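PDB 4V1T: LYND from Lyngbya aestuarii, which is probably an ATP-dependent YcaO cyclodehydratase that turns cysteine side chains of precursor peptides into thiazoline heterocycles. Local coordinates for residues S407-T412 with V638-Q643; R565-L570 with Q681-A686; E575-Q580 with A633-V638; L601-F606 with A626-T631. One frame throughout, in Å; residues are numbered along the deposited sequence.

All four contacts lie in the YcaO domain. Contacts 1, 3 and 4 share helix 630-649. Contact 1 sets it against the edge strand 406-410, contact 3 against helix 576-587, and contact 4 holds the turn where it begins. Contacts 1 and 3 are closest, with centres about 10 Å apart. They share V638 and both reach ADP. Contact 2 is the farthest from contact 1, about 22 Å between centres, but its V568 and L570 pack on I634. Along the chain, contact 4 is nested inside contact 3, and contact 3 inside both contact 1 and contact 2. Contacts 1 and 2 cross. One helix thus joins the nucleotide site to helix 576-587 and to the sheet of strand 605-612.

Contact 1 (S407-T412 with V638-Q643); sequences SGKGKT and VTEVNQ. With MG (magnesium ion), chain N; ADP (adenosine-5'-diphosphate), chain L.
Part of the magnesium-nucleotide site of the YcaO domain forms here, where the edge strand 406-410 passes helix 630-649. Segments 407-410 and 638-643 run at 134° to each other. K409 leaves the strand with CG in the crowded position between backbone N and carbonyl carbon (chi1 60°). Its extended chain then crosses Q643 obliquely, with K409 CD 3.4 Å from Q643 OE1. At the tip, K409 NZ forms a salt bridge with E640 OE2 at 2.8 Å, coming from above the carboxylate plane. A second, weak bond of 3.2 Å runs from K409 NZ to ADP O2B. K409 NZ also donates to R636 O. E640 OE2 binds the magnesium ion at 2.0 Å, and ADP O2B binds it at the same distance. E640 OE1 accepts hydrogen bonds from a metal-bound water and from F624 N. Near the other end, Q643 NE2 donates to S407 OG at 2.9 Å, with the partner in its amide plane. A water links Q643 NE2 and S407 O to ADP O2A. The lysine and the metal therefore meet the same carboxylate and phosphate oxygens, which probably offsets the negative charge gathered there and keeps E640 ionised.

Contact 2 (R565-L570 with Q681-A686); sequences RPAVDL and QPLKTA
The touching parts, 566-569 and 681-684, run 42° apart and meet in a single beta bridge, V568 with K684. K684 N donates to A567 O at 2.9 Å, almost straight at 178°. K684 O accepts from D569 N at 3.0 Å. One water joins A567 N to Q681 O. The P566 ring meets two side chains of the other segment: P566 CD is 3.3 Å from Q681 OE1, and P566 CG is 3.7 Å from K684 CE. An alanine here would lose the ring carbons CG and CD and would probably loosen the packing of Q681 and K684. The bridge joins two loops of the YcaO domain, one leading to helix 576-587 and the other to helix 697-710. A567 CB touches L683 CD2 at 3.7 Å, and D569 CB meets L683 CB at 4.0 Å. V568 points away from the bridge and packs on I634 and F573. P566 CD also sits over one face of the R565 guanidinium, whose NH2 forms a salt bridge with D596.

Contact 3 (E575-Q580 with A633-V638); sequences EPYFVQ and AILRAV. With ADP (adenosine-5'-diphosphate), chain L.
Y577 holds CG anti to its backbone N (chi1 175°), while F578 holds CG anti to its carbonyl carbon (chi1 -59°). These different torsions bring both rings into the gap between two helices. F578 CD1 meets the edge of the Y577 ring in its plane. I634 CG2 lies over one face of the F578 ring, 3.8 Å from the centroid, a CH-pi contact. E575 CG covers the opposite face, so the ring is clamped between two aliphatic groups. L635 swings CG anti to its backbone N and reaches both rings with one methyl: L635 CD1 is 3.7 Å from Y577 CD2 and 3.8 Å from F578 CE1. V638 CG1 meets the Y577 edge, 4.1 Å from CE2. Segments 576-580 and 633-638 run at 29° to each other, and their axes are 11.1 Å apart, so side chains fill the space between. R636 points to the other side. R636 NH1 donates to ADP O1A at 2.7 Å, and R636 NH2 donates to ADP O3A at 2.7 Å. One turn of helix thus packs on its neighbour and binds the nucleotide. Beyond the rings, Y577 OH bonds to L379 O. E575 forms a salt bridge with K411 of segment 407-412, while A633 and I634 rest on F606 of strand 605-612.

Contact 4 (L601-F606 with A626-T631); sequences LGIPAF and AHLDPT
P604 O is held by one hydrogen bond and one weaker CH contact. H627 N donates to P604 O at 3.2 Å, nearly along the C=O axis, and A626 CA lies 3.3 Å from P604 O. This is the end of the pair 605-612 and 621-626 in a three-stranded antiparallel sheet, where the chain turns into helix 630-649. A605 and A626 form a non-hydrogen-bonded pair, with their CB atoms 3.8 Å apart. The P604 ring fits into the turn: its CG is 3.1 Å from H627 O, and its CB is 3.8 Å from P630 CB. A glycine here would remove this ring and would probably leave P630 and the turn less well packed. I603 CG1 touches L628 CD2 beside it. F606 CE2 reaches P630 CB at 4.1 Å. D629 is the N-cap of the helix, and D629 OD1 accepts from T631 N at 3.0 Å. D629 N in turn donates to H627 ND1 at 3.1 Å, near the plane of the imidazole ring.

Contact 1 (S407-T412 with V638-Q643)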
loop_
_atom_site.group_PDB
_atom_site.type_symbol
_atom_site.label_atom_id
_atom_site.label_comp_id
_atom_site.label_asym_id
_atom_site.label_seq_id
_atom_site.Cartn_x
_atom_site.Cartn_y
_atom_site.Cartn_z
ATOM N N SER B 407 -3.449 18.168 -4.188
ATOM C CA SER B 407 -2.093 17.712 -4.410
ATOM C C SER B 407 -1.295 17.737 -3.120
ATOM O O SER B 407 -1.588 18.521 -2.215
ATOM C CB SER B 407 -1.419 18.597 -5.466
ATOM O OG SER B 407 -0.111 18.131 -5.746
ATOM N N GLY B 408 -0.271 16.891 -3.065
ATOM C CA GLY B 408 0.614 16.817 -1.923
ATOM C C GLY B 408 2.036 17.159 -2.315
ATOM O O GLY B 408 2.452 16.925 -3.457
ATOM N N LYS B 409 2.782 17.724 -1.367
ATOM C CA LYS B 409 4.177 18.096 -1.580
ATOM C C LYS B 409 4.973 17.725 -0.336
ATOM O O LYS B 409 4.435 17.722 0.771
ATOM C CB LYS B 409 4.301 19.588 -1.856
ATOM C CG LYS B 409 3.785 20.465 -0.720
ATOM C CD LYS B 409 3.893 21.959 -1.043
ATOM C CE LYS B 409 3.401 22.805 0.124
ATOM N NZ LYS B 409 3.612 24.257 -0.109
ATOM N N GLY B 410 6.252 17.414 -0.508
ATOM C CA GLY B 410 7.078 17.079 0.626
ATOM C C GLY B 410 8.557 16.937 0.357
ATOM O O GLY B 410 9.002 16.734 -0.774
ATOM N N LYS B 411 9.318 17.044 1.435
ATOM C CA LYS B 411 10.739 16.756 1.436
ATOM C C LYS B 411 10.966 15.263 1.336
ATOM O O LYS B 411 12.025 14.811 0.904
ATOM C CB LYS B 411 11.357 17.275 2.729
ATOM C CG LYS B 411 12.860 17.237 2.789
ATOM C CD LYS B 411 13.342 17.912 4.060
ATOM C CE LYS B 411 14.709 17.420 4.472
ATOM N NZ LYS B 411 15.507 18.524 5.054
ATOM N N THR B 412 9.969 14.500 1.770
ATOM C CA THR B 412 10.009 13.045 1.715
ATOM C C THR B 412 8.716 12.525 1.103
ATOM O O THR B 412 7.733 13.261 0.973
ATOM C CB THR B 412 10.184 12.432 3.120
ATOM O OG1 THR B 412 9.012 12.688 3.909
ATOM C CG2 THR B 412 11.405 13.027 3.811
ATOM N N VAL B 638 9.764 25.911 -1.501
ATOM C CA VAL B 638 10.543 25.265 -2.544
ATOM C C VAL B 638 9.953 23.917 -2.963
ATOM O O VAL B 638 10.158 23.490 -4.097
ATOM C CB VAL B 638 12.003 25.101 -2.094
ATOM C CG1 VAL B 638 12.166 23.941 -1.092
ATOM C CG2 VAL B 638 12.880 24.904 -3.288
ATOM N N THR B 639 9.230 23.247 -2.061
ATOM C CA THR B 639 8.554 22.000 -2.423
ATOM C C THR B 639 7.260 22.305 -3.184
ATOM O O THR B 639 6.745 21.467 -3.926
ATOM C CB THR B 639 8.235 21.122 -1.195
ATOM O OG1 THR B 639 7.567 21.900 -0.207
ATOM C CG2 THR B 639 9.504 20.534 -0.602
ATOM N N GLU B 640 6.739 23.511 -3.011
ATOM C CA GLU B 640 5.567 23.914 -3.771
ATOM C C GLU B 640 5.945 24.192 -5.237
ATOM O O GLU B 640 5.139 23.938 -6.143
ATOM C CB GLU B 640 4.901 25.157 -3.150
ATOM C CG GLU B 640 3.413 25.244 -3.459
ATOM C CD GLU B 640 2.689 26.285 -2.639
ATOM O OE1 GLU B 640 2.795 27.499 -2.950
ATOM O OE2 GLU B 640 2.003 25.874 -1.681
ATOM N N VAL B 641 7.154 24.708 -5.477
ATOM C CA VAL B 641 7.570 24.980 -6.853
ATOM C C VAL B 641 7.788 23.639 -7.524
ATOM O O VAL B 641 7.477 23.486 -8.704
ATOM C CB VAL B 641 8.833 25.900 -6.988
ATOM C CG1 VAL B 641 8.844 26.983 -5.930
ATOM C CG2 VAL B 641 10.120 25.122 -6.926
ATOM N N ASN B 642 8.319 22.675 -6.765
ATOM C CA ASN B 642 8.426 21.292 -7.228
ATOM C C ASN B 642 7.060 20.783 -7.641
ATOM O O ASN B 642 6.878 20.274 -8.748
ATOM C CB ASN B 642 8.981 20.369 -6.132
ATOM C CG ASN B 642 10.451 20.605 -5.841
ATOM O OD1 ASN B 642 11.170 21.217 -6.628
ATOM N ND2 ASN B 642 10.911 20.097 -4.700
ATOM N N GLN B 643 6.108 20.940 -6.729
ATOM C CA GLN B 643 4.740 20.470 -6.907
ATOM C C GLN B 643 4.082 21.043 -8.165
ATOM O O GLN B 643 3.480 20.314 -8.950
ATOM C CB GLN B 643 3.927 20.845 -5.661
ATOM C CG GLN B 643 2.452 20.510 -5.701
ATOM C CD GLN B 643 1.743 20.949 -4.429
ATOM O OE1 GLN B 643 1.996 22.032 -3.904
ATOM N NE2 GLN B 643 0.857 20.109 -3.922
HETATM MG MG MG N . 0.589 26.528 -0.363
HETATM P PB ADP L . -0.658 23.936 1.133
HETATM O O1B ADP L . -1.664 24.789 1.863
HETATM O O2B ADP L . 0.502 24.708 0.574
HETATM O O3B ADP L . -1.299 22.991 0.163
HETATM P PA ADP L . 0.469 21.511 2.275
HETATM O O1A ADP L . 1.702 21.366 3.130
HETATM O O2A ADP L . 0.504 21.006 0.844
HETATM O O3A ADP L . -0.022 23.053 2.332
HETATM O "O5'" ADP L . -0.731 20.778 3.033
HETATM C "C5'" ADP L . -1.967 20.537 2.391
HETATM C "C4'" ADP L . -3.015 20.294 3.465
HETATM O "O4'" ADP L . -2.767 19.055 4.126
HETATM C "C3'" ADP L . -2.970 21.361 4.544
HETATM O "O3'" ADP L . -4.303 21.617 4.968
HETATM C "C2'" ADP L . -2.195 20.754 5.689
HETATM O "O2'" ADP L . -2.669 21.192 6.966
HETATM C "C1'" ADP L . -2.457 19.272 5.505
HETATM N N9 ADP L . -1.285 18.468 5.922
HETATM C C8 ADP L . -0.062 18.466 5.348
HETATM N N7 ADP L . 0.760 17.596 5.984
HETATM C C5 ADP L . 0.057 17.029 6.975
HETATM C C6 ADP L . 0.326 16.028 8.026
HETATM N N6 ADP L . 1.555 15.469 8.109
HETATM N N1 ADP L . -0.674 15.709 8.875
HETATM C C2 ADP L . -1.893 16.272 8.782
HETATM N N3 ADP L . -2.206 17.193 7.845
HETATM C C4 ADP L . -1.291 17.607 6.936
HETATM O O HOH W 1 -0.720 20.761 -1.270
HETATM O O HOH W 2 2.306 27.067 0.745
HETATM O O HOH W 3 8.745 17.697 -3.622
HETATM O O HOH W 4 0.964 28.521 -1.354
HETATM O O HOH W 5 -0.307 27.649 1.114
#

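Contact 2 (R565-L570 with Q681-A686)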
loop_
_atom_site.group_PDB
_atom_site.type_symbol
_atom_site.label_atom_id
_atom_site.label_comp_id
_atom_site.label_asym_id
_atom_site.label_seq_id
_atom_site.Cartn_x
_atom_site.Cartn_y
_atom_site.Cartn_z
ATOM N N ARG B 565 13.054 42.340 -3.694
ATOM C CA ARG B 565 13.365 41.652 -2.448
ATOM C C ARG B 565 14.736 40.992 -2.505
ATOM O O ARG B 565 15.206 40.594 -3.581
ATOM C CB ARG B 565 12.297 40.593 -2.148
ATOM C CG ARG B 565 10.868 41.126 -2.042
ATOM C CD ARG B 565 10.723 42.140 -0.918
ATOM N NE ARG B 565 11.177 41.597 0.358
ATOM C CZ ARG B 565 11.705 42.317 1.341
ATOM N NH1 ARG B 565 11.856 43.623 1.213
ATOM N NH2 ARG B 565 12.096 41.723 2.460
ATOM N N PRO B 566 15.383 40.847 -1.339
ATOM C CA PRO B 566 16.672 40.156 -1.292
ATOM C C PRO B 566 16.534 38.639 -1.408
ATOM O O PRO B 566 15.522 38.086 -0.974
ATOM C CB PRO B 566 17.216 40.540 0.084
ATOM C CG PRO B 566 15.998 40.716 0.919
ATOM C CD PRO B 566 14.937 41.273 -0.001
ATOM N N ALA B 567 17.542 37.980 -1.972
ATOM C CA ALA B 567 17.560 36.522 -2.026
ATOM C C ALA B 567 17.936 35.932 -0.671
ATOM O O ALA B 567 18.296 36.657 0.263
ATOM C CB ALA B 567 18.531 36.025 -3.090
ATOM N N VAL B 568 17.854 34.608 -0.597
ATOM C CA VAL B 568 18.194 33.858 0.611
ATOM C C VAL B 568 19.390 32.957 0.339
ATOM O O VAL B 568 19.359 32.139 -0.577
ATOM C CB VAL B 568 17.002 33.003 1.093
ATOM C CG1 VAL B 568 17.348 32.266 2.379
ATOM C CG2 VAL B 568 15.773 33.883 1.305
ATOM N N ASP B 569 20.445 33.118 1.133
ATOM C CA ASP B 569 21.585 32.215 1.088
ATOM C C ASP B 569 21.166 30.876 1.676
ATOM O O ASP B 569 21.098 30.704 2.899
ATOM C CB ASP B 569 22.771 32.791 1.854
ATOM C CG ASP B 569 23.955 31.835 1.914
ATOM O OD1 ASP B 569 24.009 30.867 1.127
ATOM O OD2 ASP B 569 24.835 32.058 2.767
ATOM N N LEU B 570 20.891 29.926 0.790
ATOM C CA LEU B 570 20.395 28.625 1.198
ATOM C C LEU B 570 21.496 27.762 1.790
ATOM O O LEU B 570 21.214 26.711 2.343
ATOM C CB LEU B 570 19.758 27.920 0.006
ATOM C CG LEU B 570 18.549 28.646 -0.593
ATOM C CD1 LEU B 570 18.129 27.993 -1.898
ATOM C CD2 LEU B 570 17.382 28.669 0.380
ATOM N N GLN B 681 20.797 44.517 -2.160
ATOM C CA GLN B 681 20.653 44.103 -0.769
ATOM C C GLN B 681 21.436 42.829 -0.491
ATOM O O GLN B 681 21.628 42.007 -1.385
ATOM C CB GLN B 681 19.184 43.869 -0.425
ATOM C CG GLN B 681 18.336 45.125 -0.390
ATOM C CD GLN B 681 16.846 44.810 -0.345
ATOM O OE1 GLN B 681 16.352 44.223 0.622
ATOM N NE2 GLN B 681 16.122 45.198 -1.397
ATOM N N PRO B 682 21.887 42.654 0.760
ATOM C CA PRO B 682 22.631 41.448 1.125
ATOM C C PRO B 682 21.746 40.206 1.144
ATOM O O PRO B 682 20.518 40.312 1.201
ATOM C CB PRO B 682 23.158 41.771 2.527
ATOM C CG PRO B 682 22.173 42.729 3.083
ATOM C CD PRO B 682 21.701 43.552 1.915
ATOM N N LEU B 683 22.373 39.039 1.086
ATOM C CA LEU B 683 21.654 37.782 1.168
ATOM C C LEU B 683 21.132 37.577 2.576
ATOM O O LEU B 683 21.826 37.857 3.546
ATOM C CB LEU B 683 22.560 36.614 0.774
ATOM C CG LEU B 683 23.083 36.639 -0.659
ATOM C CD1 LEU B 683 24.121 35.550 -0.867
ATOM C CD2 LEU B 683 21.937 36.478 -1.640
ATOM N N LYS B 684 19.901 37.096 2.680
ATOM C CA LYS B 684 19.320 36.752 3.971
ATOM C C LYS B 684 19.955 35.476 4.515
ATOM O O LYS B 684 20.037 34.474 3.812
ATOM C CB LYS B 684 17.809 36.565 3.837
ATOM C CG LYS B 684 17.056 37.855 3.585
ATOM C CD LYS B 684 16.948 38.676 4.861
ATOM C CE LYS B 684 16.655 40.127 4.552
ATOM N NZ LYS B 684 16.221 40.865 5.764
ATOM N N THR B 685 20.395 35.520 5.768
ATOM C CA THR B 685 21.030 34.367 6.407
ATOM C C THR B 685 20.108 33.813 7.485
ATOM O O THR B 685 19.124 34.448 7.864
ATOM C CB THR B 685 22.400 34.730 7.035
ATOM O OG1 THR B 685 22.222 35.687 8.083
ATOM C CG2 THR B 685 23.335 35.309 5.981
ATOM N N ALA B 686 20.440 32.626 7.978
ATOM C CA ALA B 686 19.618 31.952 8.973
ATOM C C ALA B 686 19.423 32.797 10.229
ATOM O O ALA B 686 18.370 32.731 10.876
ATOM C CB ALA B 686 20.244 30.613 9.338
HETATM O O HOH W 6 19.990 39.851 -2.325
#

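Contact 3 (E575-Q580 with A633-V638)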
loop_
_atom_site.group_PDB
_atom_site.type_symbol
_atom_site.label_atom_id
_atom_site.label_comp_id
_atom_site.label_asym_id
_atom_site.label_seq_id
_atom_site.Cartn_x
_atom_site.Cartn_y
_atom_site.Cartn_z
ATOM N N GLU B 575 20.916 23.088 6.199
ATOM C CA GLU B 575 20.019 22.126 5.576
ATOM C C GLU B 575 20.561 21.730 4.206
ATOM O O GLU B 575 20.532 22.536 3.276
ATOM C CB GLU B 575 18.622 22.726 5.421
ATOM C CG GLU B 575 17.568 21.724 4.988
ATOM C CD GLU B 575 17.400 20.628 6.000
ATOM O OE1 GLU B 575 17.188 20.951 7.185
ATOM O OE2 GLU B 575 17.497 19.452 5.605
ATOM N N PRO B 576 21.032 20.480 4.062
ATOM C CA PRO B 576 21.665 20.102 2.795
ATOM C C PRO B 576 20.676 20.038 1.619
ATOM O O PRO B 576 21.090 20.119 0.464
ATOM C CB PRO B 576 22.241 18.719 3.104
ATOM C CG PRO B 576 21.309 18.151 4.123
ATOM C CD PRO B 576 20.843 19.317 4.952
ATOM N N TYR B 577 19.386 19.916 1.926
ATOM C CA TYR B 577 18.361 19.697 0.915
ATOM C C TYR B 577 18.186 20.880 -0.063
ATOM O O TYR B 577 17.961 20.683 -1.260
ATOM C CB TYR B 577 17.023 19.413 1.594
ATOM C CG TYR B 577 15.864 19.294 0.625
ATOM C CD1 TYR B 577 15.561 18.076 0.025
ATOM C CD2 TYR B 577 15.074 20.393 0.312
ATOM C CE1 TYR B 577 14.505 17.958 -0.860
ATOM C CE2 TYR B 577 14.015 20.288 -0.576
ATOM C CZ TYR B 577 13.734 19.067 -1.154
ATOM O OH TYR B 577 12.680 18.945 -2.025
ATOM N N PHE B 578 18.265 22.102 0.448
ATOM C CA PHE B 578 18.111 23.277 -0.403
ATOM C C PHE B 578 19.180 23.287 -1.494
ATOM O O PHE B 578 18.882 23.528 -2.666
ATOM C CB PHE B 578 18.183 24.559 0.427
ATOM C CG PHE B 578 17.142 24.644 1.512
ATOM C CD1 PHE B 578 15.908 24.026 1.367
ATOM C CD2 PHE B 578 17.398 25.343 2.677
ATOM C CE1 PHE B 578 14.956 24.100 2.362
ATOM C CE2 PHE B 578 16.445 25.422 3.675
ATOM C CZ PHE B 578 15.223 24.799 3.518
ATOM N N VAL B 579 20.418 23.000 -1.102
ATOM C CA VAL B 579 21.537 23.019 -2.024
ATOM C C VAL B 579 21.416 21.906 -3.067
ATOM O O VAL B 579 21.662 22.122 -4.254
ATOM C CB VAL B 579 22.864 22.860 -1.279
ATOM C CG1 VAL B 579 24.029 22.769 -2.257
ATOM C CG2 VAL B 579 23.088 24.032 -0.316
ATOM N N GLN B 580 21.034 20.722 -2.614
ATOM C CA GLN B 580 20.863 19.579 -3.493
ATOM C C GLN B 580 19.781 19.822 -4.528
ATOM O O GLN B 580 19.906 19.410 -5.675
ATOM C CB GLN B 580 20.505 18.338 -2.680
ATOM C CG GLN B 580 21.640 17.796 -1.833
ATOM C CD GLN B 580 21.178 16.701 -0.893
ATOM O OE1 GLN B 580 21.376 16.789 0.317
ATOM N NE2 GLN B 580 20.557 15.662 -1.446
ATOM N N ALA B 633 9.736 27.102 6.413
ATOM C CA ALA B 633 9.079 28.048 5.519
ATOM C C ALA B 633 9.672 27.946 4.114
ATOM O O ALA B 633 8.944 27.881 3.129
ATOM C CB ALA B 633 9.202 29.466 6.056
ATOM N N ILE B 634 10.998 27.928 4.032
ATOM C CA ILE B 634 11.676 27.786 2.752
ATOM C C ILE B 634 11.349 26.425 2.162
ATOM O O ILE B 634 11.161 26.286 0.959
ATOM C CB ILE B 634 13.207 27.938 2.899
ATOM C CG1 ILE B 634 13.561 29.352 3.389
ATOM C CG2 ILE B 634 13.908 27.667 1.570
ATOM C CD1 ILE B 634 14.987 29.493 3.880
ATOM N N LEU B 635 11.288 25.418 3.027
ATOM C CA LEU B 635 10.976 24.061 2.611
ATOM C C LEU B 635 9.594 23.992 1.969
ATOM O O LEU B 635 9.409 23.333 0.952
ATOM C CB LEU B 635 11.052 23.115 3.815
ATOM C CG LEU B 635 11.196 21.617 3.556
ATOM C CD1 LEU B 635 12.388 21.323 2.662
ATOM C CD2 LEU B 635 11.335 20.891 4.888
ATOM N N ARG B 636 8.626 24.675 2.574
ATOM C CA ARG B 636 7.275 24.718 2.038
ATOM C C ARG B 636 7.279 25.379 0.671
ATOM O O ARG B 636 6.698 24.865 -0.277
ATOM C CB ARG B 636 6.339 25.478 2.971
ATOM C CG ARG B 636 5.975 24.713 4.240
ATOM C CD ARG B 636 4.863 25.433 4.994
ATOM N NE ARG B 636 3.673 25.589 4.163
ATOM C CZ ARG B 636 2.807 24.615 3.883
ATOM N NH1 ARG B 636 2.978 23.391 4.374
ATOM N NH2 ARG B 636 1.761 24.868 3.107
ATOM N N ALA B 637 7.940 26.527 0.588
ATOM C CA ALA B 637 7.990 27.299 -0.646
ATOM C C ALA B 637 8.605 26.486 -1.774
ATOM O O ALA B 637 8.041 26.362 -2.860
ATOM C CB ALA B 637 8.782 28.582 -0.429
ATOM N N VAL B 638 9.764 25.911 -1.501
ATOM C CA VAL B 638 10.543 25.265 -2.544
ATOM C C VAL B 638 9.953 23.917 -2.963
ATOM O O VAL B 638 10.158 23.490 -4.097
ATOM C CB VAL B 638 12.003 25.101 -2.094
ATOM C CG1 VAL B 638 12.166 23.941 -1.092
ATOM C CG2 VAL B 638 12.880 24.904 -3.288
HETATM P PB ADP L . -0.658 23.936 1.133
HETATM O O1B ADP L . -1.664 24.789 1.863
HETATM O O2B ADP L . 0.502 24.708 0.574
HETATM O O3B ADP L . -1.299 22.991 0.163
HETATM P PA ADP L . 0.469 21.511 2.275
HETATM O O1A ADP L . 1.702 21.366 3.130
HETATM O O2A ADP L . 0.504 21.006 0.844
HETATM O O3A ADP L . -0.022 23.053 2.332
HETATM O "O5'" ADP L . -0.731 20.778 3.033
HETATM C "C5'" ADP L . -1.967 20.537 2.391
HETATM C "C4'" ADP L . -3.015 20.294 3.465
HETATM O "O4'" ADP L . -2.767 19.055 4.126
HETATM C "C3'" ADP L . -2.970 21.361 4.544
HETATM O "O3'" ADP L . -4.303 21.617 4.968
HETATM C "C2'" ADP L . -2.195 20.754 5.689
HETATM O "O2'" ADP L . -2.669 21.192 6.966
HETATM C "C1'" ADP L . -2.457 19.272 5.505
HETATM N N9 ADP L . -1.285 18.468 5.922
HETATM C C8 ADP L . -0.062 18.466 5.348
HETATM N N7 ADP L . 0.760 17.596 5.984
HETATM C C5 ADP L . 0.057 17.029 6.975
HETATM C C6 ADP L . 0.326 16.028 8.026
HETATM N N6 ADP L . 1.555 15.469 8.109
HETATM N N1 ADP L . -0.674 15.709 8.875
HETATM C C2 ADP L . -1.893 16.272 8.782
HETATM N N3 ADP L . -2.206 17.193 7.845
HETATM C C4 ADP L . -1.291 17.607 6.936
#

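Contact 4 (L601-F606 with A626-T631)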
loop_
_atom_site.group_PDB
_atom_site.type_symbol
_atom_site.label_atom_id
_atom_site.label_comp_id
_atom_site.label_asym_id
_atom_site.label_seq_id
_atom_site.Cartn_x
_atom_site.Cartn_y
_atom_site.Cartn_z
ATOM N N LEU B 601 4.882 41.271 10.563
ATOM C CA LEU B 601 4.639 40.312 11.642
ATOM C C LEU B 601 5.924 39.595 12.046
ATOM O O LEU B 601 6.008 39.018 13.132
ATOM C CB LEU B 601 3.571 39.296 11.240
ATOM C CG LEU B 601 2.205 39.849 10.819
ATOM C CD1 LEU B 601 1.186 38.724 10.699
ATOM C CD2 LEU B 601 1.704 40.912 11.786
ATOM N N GLY B 602 6.920 39.633 11.166
ATOM C CA GLY B 602 8.229 39.071 11.461
ATOM C C GLY B 602 8.283 37.555 11.379
ATOM O O GLY B 602 9.300 36.947 11.717
ATOM N N ILE B 603 7.187 36.942 10.944
ATOM C CA ILE B 603 7.138 35.500 10.750
ATOM C C ILE B 603 7.723 35.186 9.382
ATOM O O ILE B 603 7.228 35.682 8.380
ATOM C CB ILE B 603 5.698 34.961 10.832
ATOM C CG1 ILE B 603 5.097 35.273 12.213
ATOM C CG2 ILE B 603 5.681 33.462 10.558
ATOM C CD1 ILE B 603 3.627 34.920 12.350
ATOM N N PRO B 604 8.776 34.356 9.330
ATOM C CA PRO B 604 9.434 34.182 8.037
ATOM C C PRO B 604 8.514 33.640 6.947
ATOM O O PRO B 604 7.797 32.664 7.143
ATOM C CB PRO B 604 10.574 33.203 8.332
ATOM C CG PRO B 604 10.364 32.703 9.707
ATOM C CD PRO B 604 9.451 33.629 10.419
ATOM N N ALA B 605 8.550 34.303 5.802
ATOM C CA ALA B 605 7.745 33.936 4.660
ATOM C C ALA B 605 8.621 34.074 3.434
ATOM O O ALA B 605 9.410 35.018 3.328
ATOM C CB ALA B 605 6.524 34.838 4.552
ATOM N N PHE B 606 8.485 33.137 2.509
ATOM C CA PHE B 606 9.360 33.106 1.353
ATOM C C PHE B 606 8.632 32.808 0.053
ATOM O O PHE B 606 7.549 32.227 0.050
ATOM C CB PHE B 606 10.453 32.067 1.577
ATOM C CG PHE B 606 11.307 32.346 2.775
ATOM C CD1 PHE B 606 12.445 33.130 2.659
ATOM C CD2 PHE B 606 10.972 31.828 4.014
ATOM C CE1 PHE B 606 13.238 33.389 3.763
ATOM C CE2 PHE B 606 11.763 32.081 5.120
ATOM C CZ PHE B 606 12.893 32.865 4.998
ATOM N N ALA B 626 5.213 29.952 4.641
ATOM C CA ALA B 626 5.521 30.723 5.830
ATOM C C ALA B 626 5.418 29.808 7.036
ATOM O O ALA B 626 4.595 28.898 7.067
ATOM C CB ALA B 626 4.569 31.910 5.974
ATOM N N HIS B 627 6.275 30.048 8.020
ATOM C CA HIS B 627 6.320 29.223 9.217
ATOM C C HIS B 627 7.138 29.965 10.258
ATOM O O HIS B 627 7.886 30.875 9.906
ATOM C CB HIS B 627 6.951 27.863 8.903
ATOM C CG HIS B 627 6.605 26.793 9.889
ATOM N ND1 HIS B 627 7.414 26.475 10.957
ATOM C CD2 HIS B 627 5.542 25.961 9.962
ATOM C CE1 HIS B 627 6.864 25.494 11.649
ATOM N NE2 HIS B 627 5.726 25.165 11.068
ATOM N N LEU B 628 6.985 29.615 11.532
ATOM C CA LEU B 628 7.793 30.249 12.565
ATOM C C LEU B 628 9.260 29.874 12.345
ATOM O O LEU B 628 10.160 30.675 12.572
ATOM C CB LEU B 628 7.310 29.853 13.967
ATOM C CG LEU B 628 6.004 30.520 14.438
ATOM C CD1 LEU B 628 5.550 29.948 15.771
ATOM C CD2 LEU B 628 6.151 32.033 14.551
ATOM N N ASP B 629 9.475 28.654 11.873
ATOM C CA ASP B 629 10.806 28.141 11.564
ATOM C C ASP B 629 11.128 28.428 10.104
ATOM O O ASP B 629 10.492 27.861 9.217
ATOM C CB ASP B 629 10.869 26.636 11.828
ATOM C CG ASP B 629 12.274 26.068 11.689
ATOM O OD1 ASP B 629 13.148 26.728 11.086
ATOM O OD2 ASP B 629 12.507 24.945 12.188
ATOM N N PRO B 630 12.114 29.310 9.847
ATOM C CA PRO B 630 12.386 29.726 8.470
ATOM C C PRO B 630 12.850 28.571 7.600
ATOM O O PRO B 630 12.633 28.600 6.387
ATOM C CB PRO B 630 13.497 30.772 8.625
ATOM C CG PRO B 630 14.157 30.430 9.911
ATOM C CD PRO B 630 13.074 29.901 10.796
ATOM N N THR B 631 13.483 27.572 8.217
ATOM C CA THR B 631 13.901 26.382 7.506
ATOM C C THR B 631 12.688 25.692 6.889
ATOM O O THR B 631 12.714 25.303 5.719
ATOM C CB THR B 631 14.651 25.402 8.436
ATOM O OG1 THR B 631 15.853 26.018 8.918
ATOM C CG2 THR B 631 15.011 24.138 7.714
#